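Local structure of phosphotriesterase homology protein (Escherichia coli, 1BF6) at residues 11-16 with 240-245; 26-31 with 244-249; 33-38 with 255-260. The protein hydrolyses phosphorylated glyceryl acetates, and also acts on aromatic acetates and propionates, using two zinc ions per subunit. All coordinates share one frame; numbering follows the deposited sequence.

Contact 1 of 3, residues 11-16 with 240-245; sequences HEHLHI and SMDITR. With ZN (zinc ion), chain C; SO4 (sulfate ion), chain F.
Glu12 OE2 is gripped by two firm hydrogen bonds and a weak third, all from the 240-245 loop. Ser240 OG gives its proton to Glu12 OE2 at 2.7 Å, from above the carboxylate plane. Met241 N meets the syn lone pair of Glu12 OE2 at 2.8 Å. Asp242 N adds the weak bond. The other oxygen, Glu12 OE1, takes a nearly straight bond from Ile243 N (3.0 Å, 170°). The chain of Glu12 bends at chi2 (-59°), so its carboxylate lies against three successive N-H groups. An alanine here would remove all these bonds and would probably loosen the loop that carries Asp242. Ser240 OG also accepts from His11 N at 2.8 Å. Beside this grip lies a zinc site. His11 NE2 (2.3 Å), His13 NE2 (2.2 Å) and Asp242 OD1 (2.4 Å) bind the zinc, and Glu124 completes the set. This is the His-x-His and Asp arrangement of the metallo-dependent hydrolases. Asp242 OD1 sits at the edge of both rings. Thr54 OG1 is hydrogen-bonded to His13 ND1. Strand 47-52 flanks Glu12, helix 259-270 touches Met241, and Leu29 of strand 28-29 packs on Ile16 and Ile243.

Contact 2 of 3, residues 26-31 with 244-249; sequences DCRLDQ and TRRSHL. With SO4 (sulfate ion), chain F.
A salt-bridge network of Arg28, Asp30 and Arg246 joins the region around strand 28-29 to the loop that follows strand 237-239. Arg246 runs extended from CG to NE. Its NE donates to Arg28 O at 2.8 Å, above the carbonyl plane. Its NH2 reaches the syn lone pair of Asp30 OD1 at 3.0 Å, with the carboxylate and guanidinium nearly coplanar. Asp30 OD2 takes Arg28 NH1 at 3.0 Å. Asp30 thus bridges two arginines whose guanidinium groups come close, Arg246 NH2 lying over a face of Arg28, and probably offsets their repulsion. The amide of Gln31 stacks on the Arg246 guanidinium, the planes only 3° apart, and Gln31 OE1 is hydrogen-bonded to Asn252. Both segments belong to loops at the end of the TIM barrel that carries the zinc site. At the other end of the contact, Asp26 receives the short 3-10 segment 246-248. Arg246 N donates to Asp26 O at 3.0 Å. Ser247 N meets the syn lone pair of Asp26 OD1 at 2.9 Å. Asp26 OD2 is gripped twice, by Ser247 OG at 2.8 Å on its syn side and by Arg245 NH1 at 3.1 Å on its anti side. Cys27 SG lies over the centre of the Arg245 guanidinium. A water donates to both Cys27 O and Thr244 O. Leu29 CD1 packs against Leu249 CD1 at 3.8 Å.

Contact 3 of 3, residues 33-38 with 255-260; sequences AFICQE and YGYDYL
This is a buried contact between a helix and a turn on the flank of the TIM barrel. Helix 32-44 follows the first barrel strand, 7-12. The facing turn leads into helix 259-270, which follows the last barrel strand, 237-239. The two segments therefore meet where the barrel closes on itself. Gly256 to Tyr259 form a type I beta turn. Glu38 carries most of the contact from the helix. Its CG is anti to the carbonyl carbon, and the chain bends at chi2 (-90°), which brings the carboxylate up to the turn. Tyr257 N donates to Glu38 OE1 at 3.2 Å. The bond is moderately bent and comes from well above the carboxylate plane, 45° out of it. Lys250 forms salt bridges to both Glu38 OE1 and Asp258 OD1. It probably eases the like charges of these two acids, which lie 4.5 Å apart between Glu38 OE1 and Asp258 OD1. Gly256 has a positive phi of 73°. A side-chain carbon at this residue would collide with Glu38 OE1, so the close approach of the turn depends on its absence. The Tyr257 ring crosses the Glu38 side chain at about a right angle. Glu38 CB comes within 3.5 Å of Tyr257 CD1, and Glu38 CG lies at the ring edge, in plane. Ile35 also lies near the edge of the ring. Tyr257 OH is hydrogen-bonded to the backbone O of His13, itself a zinc ligand. One water completes the join: it donates to Glu38 OE1 at 2.6 Å and to Glu38 O at 2.9 Å, and it accepts from Asp258 N at 3.0 Å.

From the N terminus the chain passes 11-16, 26-31 and 33-38, then runs through most of the barrel. It returns at 240-245, 244-249 and 255-260. Each contact closes a loop of more than 200 residues. Contact 3 crosses both contact 1 and contact 2. Contacts 1 and 2 overlap at their C-terminal segments, sharing Thr244 and Arg245. All three together tie the end of the first barrel strand, strand 28-29 and helix 32-44 to the segment between the last barrel strand and helix 259-270. Probable hydrogen bonds join neighbours: Ile16 N to Leu29 O for contacts 1 and 2, and His248 O to Gly256 N for contacts 2 and 3.

Contact 1 of 3, residues 11-16 with 240-245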
loop_
_atom_site.group_PDB
_atom_site.type_symbol
_atom_site.label_atom_id
_atom_site.label_comp_id
_atom_site.label_asym_id
_atom_site.label_seq_id
_atom_site.Cartn_x
_atom_site.Cartn_y
_atom_site.Cartn_z
ATOM N N HIS A 11 2.429 2.328 -1.514
ATOM C CA HIS A 11 1.122 2.351 -0.845
ATOM C C HIS A 11 0.538 3.751 -0.797
ATOM O O HIS A 11 0.865 4.533 0.094
ATOM C CB HIS A 11 1.272 1.835 0.582
ATOM C CG HIS A 11 -0.032 1.631 1.290
ATOM N ND1 HIS A 11 -0.486 0.400 1.722
ATOM C CD2 HIS A 11 -1.001 2.524 1.625
ATOM C CE1 HIS A 11 -1.679 0.566 2.294
ATOM N NE2 HIS A 11 -2.030 1.833 2.258
ATOM N N GLU A 12 -0.361 4.036 -1.727
ATOM C CA GLU A 12 -0.990 5.343 -1.814
ATOM C C GLU A 12 -2.462 5.258 -2.182
ATOM O O GLU A 12 -2.971 4.204 -2.578
ATOM C CB GLU A 12 -0.302 6.180 -2.899
ATOM C CG GLU A 12 1.174 6.450 -2.669
ATOM C CD GLU A 12 1.446 7.182 -1.377
ATOM O OE1 GLU A 12 0.559 7.913 -0.883
ATOM O OE2 GLU A 12 2.558 7.027 -0.845
ATOM N N HIS A 13 -3.138 6.393 -2.046
ATOM C CA HIS A 13 -4.526 6.519 -2.435
ATOM C C HIS A 13 -4.604 7.749 -3.303
ATOM O O HIS A 13 -4.074 8.791 -2.921
ATOM C CB HIS A 13 -5.428 6.709 -1.219
ATOM C CG HIS A 13 -5.458 5.524 -0.320
ATOM N ND1 HIS A 13 -6.222 4.402 -0.556
ATOM C CD2 HIS A 13 -4.724 5.249 0.784
ATOM C CE1 HIS A 13 -5.927 3.502 0.378
ATOM N NE2 HIS A 13 -5.025 3.976 1.208
ATOM N N LEU A 14 -5.165 7.602 -4.500
ATOM C CA LEU A 14 -5.358 8.719 -5.423
ATOM C C LEU A 14 -6.829 9.126 -5.378
ATOM O O LEU A 14 -7.175 10.298 -5.560
ATOM C CB LEU A 14 -4.950 8.330 -6.840
ATOM C CG LEU A 14 -3.469 7.956 -6.933
ATOM C CD1 LEU A 14 -3.110 7.717 -8.385
ATOM C CD2 LEU A 14 -2.621 9.076 -6.347
ATOM N N HIS A 15 -7.695 8.132 -5.189
ATOM C CA HIS A 15 -9.113 8.384 -5.071
ATOM C C HIS A 15 -9.692 7.407 -4.068
ATOM O O HIS A 15 -9.843 6.214 -4.344
ATOM C CB HIS A 15 -9.855 8.275 -6.401
ATOM C CG HIS A 15 -11.317 8.578 -6.283
ATOM N ND1 HIS A 15 -12.178 7.799 -5.541
ATOM C CD2 HIS A 15 -12.064 9.592 -6.782
ATOM C CE1 HIS A 15 -13.393 8.319 -5.587
ATOM N NE2 HIS A 15 -13.351 9.407 -6.334
ATOM N N ILE A 16 -9.966 7.930 -2.882
ATOM C CA ILE A 16 -10.533 7.148 -1.802
ATOM C C ILE A 16 -11.630 7.986 -1.175
ATOM O O ILE A 16 -11.547 9.220 -1.162
ATOM C CB ILE A 16 -9.466 6.761 -0.741
ATOM C CG1 ILE A 16 -10.109 5.945 0.378
ATOM C CG2 ILE A 16 -8.758 8.004 -0.189
ATOM C CD1 ILE A 16 -9.127 5.353 1.361
ATOM N N SER A 240 6.500 4.494 1.329
ATOM C CA SER A 240 5.364 5.297 0.876
ATOM C C SER A 240 4.873 6.296 1.945
ATOM O O SER A 240 5.400 6.333 3.059
ATOM C CB SER A 240 4.205 4.408 0.395
ATOM O OG SER A 240 3.879 4.708 -0.958
ATOM N N MET A 241 3.867 7.090 1.578
ATOM C CA MET A 241 3.267 8.114 2.448
ATOM C C MET A 241 1.854 7.739 2.937
ATOM O O MET A 241 1.371 8.251 3.959
ATOM C CB MET A 241 3.141 9.434 1.668
ATOM C CG MET A 241 4.432 9.965 1.046
ATOM S SD MET A 241 5.606 10.386 2.293
ATOM C CE MET A 241 4.778 11.788 3.034
ATOM N N ASP A 242 1.186 6.865 2.181
ATOM C CA ASP A 242 -0.193 6.463 2.474
ATOM C C ASP A 242 -1.100 7.705 2.602
ATOM O O ASP A 242 -1.774 7.881 3.632
ATOM C CB ASP A 242 -0.279 5.614 3.747
ATOM C CG ASP A 242 -1.669 5.028 3.969
ATOM O OD1 ASP A 242 -2.461 4.975 3.000
ATOM O OD2 ASP A 242 -1.965 4.649 5.106
ATOM N N ILE A 243 -1.058 8.582 1.590
ATOM C CA ILE A 243 -1.897 9.790 1.564
ATOM C C ILE A 243 -3.361 9.314 1.523
ATOM O O ILE A 243 -3.712 8.435 0.723
ATOM C CB ILE A 243 -1.599 10.678 0.325
ATOM C CG1 ILE A 243 -0.171 11.238 0.395
ATOM C CG2 ILE A 243 -2.618 11.796 0.204
ATOM C CD1 ILE A 243 0.123 12.042 1.645
ATOM N N THR A 244 -4.192 9.890 2.391
ATOM C CA THR A 244 -5.601 9.504 2.501
ATOM C C THR A 244 -6.587 10.672 2.647
ATOM O O THR A 244 -7.789 10.482 2.483
ATOM C CB THR A 244 -5.824 8.595 3.742
ATOM O OG1 THR A 244 -5.427 9.296 4.928
ATOM C CG2 THR A 244 -5.020 7.295 3.653
ATOM N N ARG A 245 -6.081 11.871 2.941
ATOM C CA ARG A 245 -6.939 13.042 3.157
ATOM C C ARG A 245 -6.636 14.248 2.293
ATOM O O ARG A 245 -5.510 14.435 1.843
ATOM C CB ARG A 245 -6.827 13.480 4.613
ATOM C CG ARG A 245 -7.290 12.444 5.610
ATOM C CD ARG A 245 -6.912 12.872 7.002
ATOM N NE ARG A 245 -7.538 12.036 8.019
ATOM C CZ ARG A 245 -8.391 12.494 8.929
ATOM N NH1 ARG A 245 -8.729 13.783 8.940
ATOM N NH2 ARG A 245 -8.868 11.676 9.864
HETATM ZN ZN ZN C . -3.888 3.037 2.792
HETATM S S SO4 F . -5.172 8.790 8.615
HETATM O O1 SO4 F . -5.862 9.513 9.679
HETATM O O2 SO4 F . -6.149 8.538 7.471
HETATM O O3 SO4 F . -3.973 9.582 8.023
HETATM O O4 SO4 F . -4.605 7.488 9.177
#

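Contact 2 of 3, residues 26-31 with 244-249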
loop_
_atom_site.group_PDB
_atom_site.type_symbol
_atom_site.label_atom_id
_atom_site.label_comp_id
_atom_site.label_asym_id
_atom_site.label_seq_id
_atom_site.Cartn_x
_atom_site.Cartn_y
_atom_site.Cartn_z
ATOM N N ASP A 26 -12.981 15.511 4.533
ATOM C CA ASP A 26 -11.522 15.467 4.423
ATOM C C ASP A 26 -11.118 14.062 3.944
ATOM O O ASP A 26 -10.144 13.893 3.196
ATOM C CB ASP A 26 -10.870 15.760 5.782
ATOM C CG ASP A 26 -9.386 16.100 5.666
ATOM O OD1 ASP A 26 -8.995 16.668 4.633
ATOM O OD2 ASP A 26 -8.616 15.809 6.604
ATOM N N CYS A 27 -11.899 13.071 4.379
ATOM C CA CYS A 27 -11.693 11.668 4.031
ATOM C C CYS A 27 -12.160 11.301 2.612
ATOM O O CYS A 27 -12.096 10.131 2.212
ATOM C CB CYS A 27 -12.358 10.775 5.076
ATOM S SG CYS A 27 -11.664 11.000 6.708
ATOM N N ARG A 28 -12.663 12.292 1.879
ATOM C CA ARG A 28 -13.080 12.105 0.500
ATOM C C ARG A 28 -11.971 12.684 -0.392
ATOM O O ARG A 28 -12.056 13.832 -0.863
ATOM C CB ARG A 28 -14.423 12.798 0.216
ATOM C CG ARG A 28 -14.884 12.676 -1.234
ATOM C CD ARG A 28 -16.410 12.740 -1.380
ATOM N NE ARG A 28 -17.005 14.007 -0.946
ATOM C CZ ARG A 28 -17.058 15.117 -1.687
ATOM N NH1 ARG A 28 -16.541 15.144 -2.915
ATOM N NH2 ARG A 28 -17.659 16.199 -1.209
ATOM N N LEU A 29 -10.909 11.901 -0.582
ATOM C CA LEU A 29 -9.778 12.330 -1.410
ATOM C C LEU A 29 -10.133 12.099 -2.878
ATOM O O LEU A 29 -9.923 11.010 -3.416
ATOM C CB LEU A 29 -8.514 11.555 -1.013
ATOM C CG LEU A 29 -7.218 11.934 -1.732
ATOM C CD1 LEU A 29 -6.786 13.342 -1.323
ATOM C CD2 LEU A 29 -6.146 10.933 -1.374
ATOM N N ASP A 30 -10.678 13.134 -3.518
ATOM C CA ASP A 30 -11.101 13.046 -4.911
ATOM C C ASP A 30 -10.917 14.350 -5.695
ATOM O O ASP A 30 -11.618 14.584 -6.681
ATOM C CB ASP A 30 -12.581 12.630 -4.973
ATOM C CG ASP A 30 -13.537 13.709 -4.427
ATOM O OD1 ASP A 30 -13.092 14.649 -3.722
ATOM O OD2 ASP A 30 -14.752 13.614 -4.710
ATOM N N GLN A 31 -9.993 15.197 -5.252
ATOM C CA GLN A 31 -9.757 16.474 -5.921
ATOM C C GLN A 31 -8.804 16.287 -7.089
ATOM O O GLN A 31 -7.583 16.360 -6.949
ATOM C CB GLN A 31 -9.254 17.497 -4.914
ATOM C CG GLN A 31 -10.227 17.666 -3.744
ATOM C CD GLN A 31 -9.824 18.759 -2.778
ATOM O OE1 GLN A 31 -8.880 18.604 -2.011
ATOM N NE2 GLN A 31 -10.563 19.865 -2.792
ATOM N N THR A 244 -4.192 9.890 2.391
ATOM C CA THR A 244 -5.601 9.504 2.501
ATOM C C THR A 244 -6.587 10.672 2.647
ATOM O O THR A 244 -7.789 10.482 2.483
ATOM C CB THR A 244 -5.824 8.595 3.742
ATOM O OG1 THR A 244 -5.427 9.296 4.928
ATOM C CG2 THR A 244 -5.020 7.295 3.653
ATOM N N ARG A 245 -6.081 11.871 2.941
ATOM C CA ARG A 245 -6.939 13.042 3.157
ATOM C C ARG A 245 -6.636 14.248 2.293
ATOM O O ARG A 245 -5.510 14.435 1.843
ATOM C CB ARG A 245 -6.827 13.480 4.613
ATOM C CG ARG A 245 -7.290 12.444 5.610
ATOM C CD ARG A 245 -6.912 12.872 7.002
ATOM N NE ARG A 245 -7.538 12.036 8.019
ATOM C CZ ARG A 245 -8.391 12.494 8.929
ATOM N NH1 ARG A 245 -8.729 13.783 8.940
ATOM N NH2 ARG A 245 -8.868 11.676 9.864
ATOM N N ARG A 246 -7.652 15.078 2.075
ATOM C CA ARG A 246 -7.488 16.307 1.293
ATOM C C ARG A 246 -6.458 17.210 1.995
ATOM O O ARG A 246 -5.642 17.858 1.339
ATOM C CB ARG A 246 -8.822 17.057 1.172
ATOM C CG ARG A 246 -9.893 16.320 0.390
ATOM C CD ARG A 246 -11.216 17.082 0.429
ATOM N NE ARG A 246 -12.164 16.625 -0.588
ATOM C CZ ARG A 246 -13.202 17.341 -1.019
ATOM N NH1 ARG A 246 -13.431 18.553 -0.520
ATOM N NH2 ARG A 246 -14.010 16.855 -1.951
ATOM N N SER A 247 -6.471 17.197 3.328
ATOM C CA SER A 247 -5.555 18.018 4.115
ATOM C C SER A 247 -4.089 17.599 3.983
ATOM O O SER A 247 -3.190 18.306 4.446
ATOM C CB SER A 247 -5.989 18.075 5.591
ATOM O OG SER A 247 -5.982 16.808 6.221
ATOM N N HIS A 248 -3.854 16.443 3.364
ATOM C CA HIS A 248 -2.493 15.952 3.131
ATOM C C HIS A 248 -1.908 16.582 1.853
ATOM O O HIS A 248 -0.690 16.614 1.667
ATOM C CB HIS A 248 -2.477 14.417 2.987
ATOM C CG HIS A 248 -2.822 13.671 4.241
ATOM N ND1 HIS A 248 -3.320 12.384 4.226
ATOM C CD2 HIS A 248 -2.700 14.008 5.548
ATOM C CE1 HIS A 248 -3.483 11.958 5.466
ATOM N NE2 HIS A 248 -3.114 12.925 6.287
ATOM N N LEU A 249 -2.784 17.045 0.965
ATOM C CA LEU A 249 -2.390 17.658 -0.297
ATOM C C LEU A 249 -1.768 19.042 -0.079
ATOM O O LEU A 249 -2.182 19.780 0.808
ATOM C CB LEU A 249 -3.600 17.767 -1.224
ATOM C CG LEU A 249 -4.370 16.456 -1.500
ATOM C CD1 LEU A 249 -5.463 16.726 -2.533
ATOM C CD2 LEU A 249 -3.425 15.362 -1.980
HETATM S S SO4 F . -5.172 8.790 8.615
HETATM O O1 SO4 F . -5.862 9.513 9.679
HETATM O O2 SO4 F . -6.149 8.538 7.471
HETATM O O3 SO4 F . -3.973 9.582 8.023
HETATM O O4 SO4 F . -4.605 7.488 9.177
HETATM O O HOH W 1 -9.809 8.732 3.061
#

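Contact 3 of 3, residues 33-38 with 255-260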
loop_
_atom_site.group_PDB
_atom_site.type_symbol
_atom_site.label_atom_id
_atom_site.label_comp_id
_atom_site.label_asym_id
_atom_site.label_seq_id
_atom_site.Cartn_x
_atom_site.Cartn_y
_atom_site.Cartn_z
ATOM N N ALA A 33 -7.755 17.953 -10.030
ATOM C CA ALA A 33 -6.687 18.878 -10.410
ATOM C C ALA A 33 -5.504 18.799 -9.447
ATOM O O ALA A 33 -4.358 18.655 -9.879
ATOM C CB ALA A 33 -7.224 20.310 -10.499
ATOM N N PHE A 34 -5.788 18.843 -8.150
ATOM C CA PHE A 34 -4.744 18.769 -7.134
ATOM C C PHE A 34 -3.969 17.459 -7.201
ATOM O O PHE A 34 -2.744 17.459 -7.076
ATOM C CB PHE A 34 -5.333 18.906 -5.734
ATOM C CG PHE A 34 -5.941 20.245 -5.453
ATOM C CD1 PHE A 34 -5.707 21.325 -6.291
ATOM C CD2 PHE A 34 -6.739 20.423 -4.329
ATOM C CE1 PHE A 34 -6.257 22.562 -6.012
ATOM C CE2 PHE A 34 -7.295 21.660 -4.039
ATOM C CZ PHE A 34 -7.052 22.729 -4.884
ATOM N N ILE A 35 -4.680 16.343 -7.361
ATOM C CA ILE A 35 -4.024 15.038 -7.426
ATOM C C ILE A 35 -3.145 14.931 -8.670
ATOM O O ILE A 35 -2.031 14.426 -8.584
ATOM C CB ILE A 35 -5.036 13.844 -7.255
ATOM C CG1 ILE A 35 -4.976 13.386 -5.770
ATOM C CG2 ILE A 35 -4.652 12.670 -8.159
ATOM C CD1 ILE A 35 -3.675 13.715 -4.989
ATOM N N CYS A 36 -3.614 15.454 -9.802
ATOM C CA CYS A 36 -2.822 15.462 -11.032
ATOM C C CYS A 36 -1.546 16.302 -10.841
ATOM O O CYS A 36 -0.474 15.922 -11.305
ATOM C CB CYS A 36 -3.623 16.036 -12.198
ATOM S SG CYS A 36 -4.841 14.910 -12.902
ATOM N N GLN A 37 -1.662 17.441 -10.158
ATOM C CA GLN A 37 -0.501 18.303 -9.916
ATOM C C GLN A 37 0.522 17.572 -9.044
ATOM O O GLN A 37 1.731 17.655 -9.296
ATOM C CB GLN A 37 -0.933 19.623 -9.258
ATOM C CG GLN A 37 -1.683 20.570 -10.206
ATOM C CD GLN A 37 -2.622 21.551 -9.486
ATOM O OE1 GLN A 37 -2.413 21.916 -8.318
ATOM N NE2 GLN A 37 -3.671 21.973 -10.185
ATOM N N GLU A 38 0.034 16.828 -8.050
ATOM C CA GLU A 38 0.902 16.061 -7.158
ATOM C C GLU A 38 1.635 14.958 -7.926
ATOM O O GLU A 38 2.776 14.632 -7.610
ATOM C CB GLU A 38 0.088 15.438 -6.027
ATOM C CG GLU A 38 -0.577 16.457 -5.091
ATOM C CD GLU A 38 0.293 16.868 -3.908
ATOM O OE1 GLU A 38 1.406 16.325 -3.727
ATOM O OE2 GLU A 38 -0.161 17.731 -3.126
ATOM N N TYR A 255 1.495 18.300 3.123
ATOM C CA TYR A 255 2.853 17.963 2.713
ATOM C C TYR A 255 2.997 17.314 1.338
ATOM O O TYR A 255 4.078 17.360 0.747
ATOM C CB TYR A 255 3.519 17.103 3.792
ATOM C CG TYR A 255 2.667 15.947 4.274
ATOM C CD1 TYR A 255 1.729 16.120 5.302
ATOM C CD2 TYR A 255 2.795 14.677 3.709
ATOM C CE1 TYR A 255 0.937 15.051 5.756
ATOM C CE2 TYR A 255 2.005 13.603 4.157
ATOM C CZ TYR A 255 1.082 13.798 5.172
ATOM O OH TYR A 255 0.288 12.749 5.587
ATOM N N GLY A 256 1.915 16.717 0.836
ATOM C CA GLY A 256 1.941 16.072 -0.473
ATOM C C GLY A 256 2.692 14.744 -0.572
ATOM O O GLY A 256 3.456 14.354 0.336
ATOM N N TYR A 257 2.470 14.048 -1.689
ATOM C CA TYR A 257 3.118 12.759 -1.952
ATOM C C TYR A 257 4.632 12.891 -2.082
ATOM O O TYR A 257 5.377 12.057 -1.558
ATOM C CB TYR A 257 2.588 12.131 -3.244
ATOM C CG TYR A 257 1.104 11.867 -3.259
ATOM C CD1 TYR A 257 0.207 12.881 -3.572
ATOM C CD2 TYR A 257 0.596 10.593 -2.977
ATOM C CE1 TYR A 257 -1.146 12.650 -3.603
ATOM C CE2 TYR A 257 -0.771 10.343 -3.008
ATOM C CZ TYR A 257 -1.635 11.381 -3.323
ATOM O OH TYR A 257 -2.988 11.171 -3.357
ATOM N N ASP A 258 5.086 13.945 -2.760
ATOM C CA ASP A 258 6.524 14.151 -2.957
ATOM C C ASP A 258 7.320 14.532 -1.716
ATOM O O ASP A 258 8.515 14.785 -1.809
ATOM C CB ASP A 258 6.803 15.112 -4.119
ATOM C CG ASP A 258 6.425 16.567 -3.816
ATOM O OD1 ASP A 258 5.802 16.869 -2.773
ATOM O OD2 ASP A 258 6.756 17.416 -4.665
ATOM N N TYR A 259 6.657 14.595 -0.561
ATOM C CA TYR A 259 7.329 14.885 0.703
ATOM C C TYR A 259 8.386 13.800 0.908
ATOM O O TYR A 259 9.430 14.036 1.510
ATOM C CB TYR A 259 6.323 14.843 1.858
ATOM C CG TYR A 259 6.917 15.002 3.227
ATOM C CD1 TYR A 259 7.360 13.897 3.962
ATOM C CD2 TYR A 259 6.993 16.258 3.822
ATOM C CE1 TYR A 259 7.859 14.048 5.260
ATOM C CE2 TYR A 259 7.483 16.417 5.112
ATOM C CZ TYR A 259 7.912 15.314 5.821
ATOM O OH TYR A 259 8.390 15.493 7.093
ATOM N N LEU A 260 8.095 12.601 0.406
ATOM C CA LEU A 260 9.016 11.477 0.525
ATOM C C LEU A 260 10.366 11.834 -0.093
ATOM O O LEU A 260 11.412 11.535 0.479
ATOM C CB LEU A 260 8.439 10.250 -0.203
ATOM C CG LEU A 260 9.281 8.972 -0.211
ATOM C CD1 LEU A 260 9.422 8.425 1.192
ATOM C CD2 LEU A 260 8.629 7.929 -1.120
HETATM O O HOH W 2 3.491 15.284 -4.858
#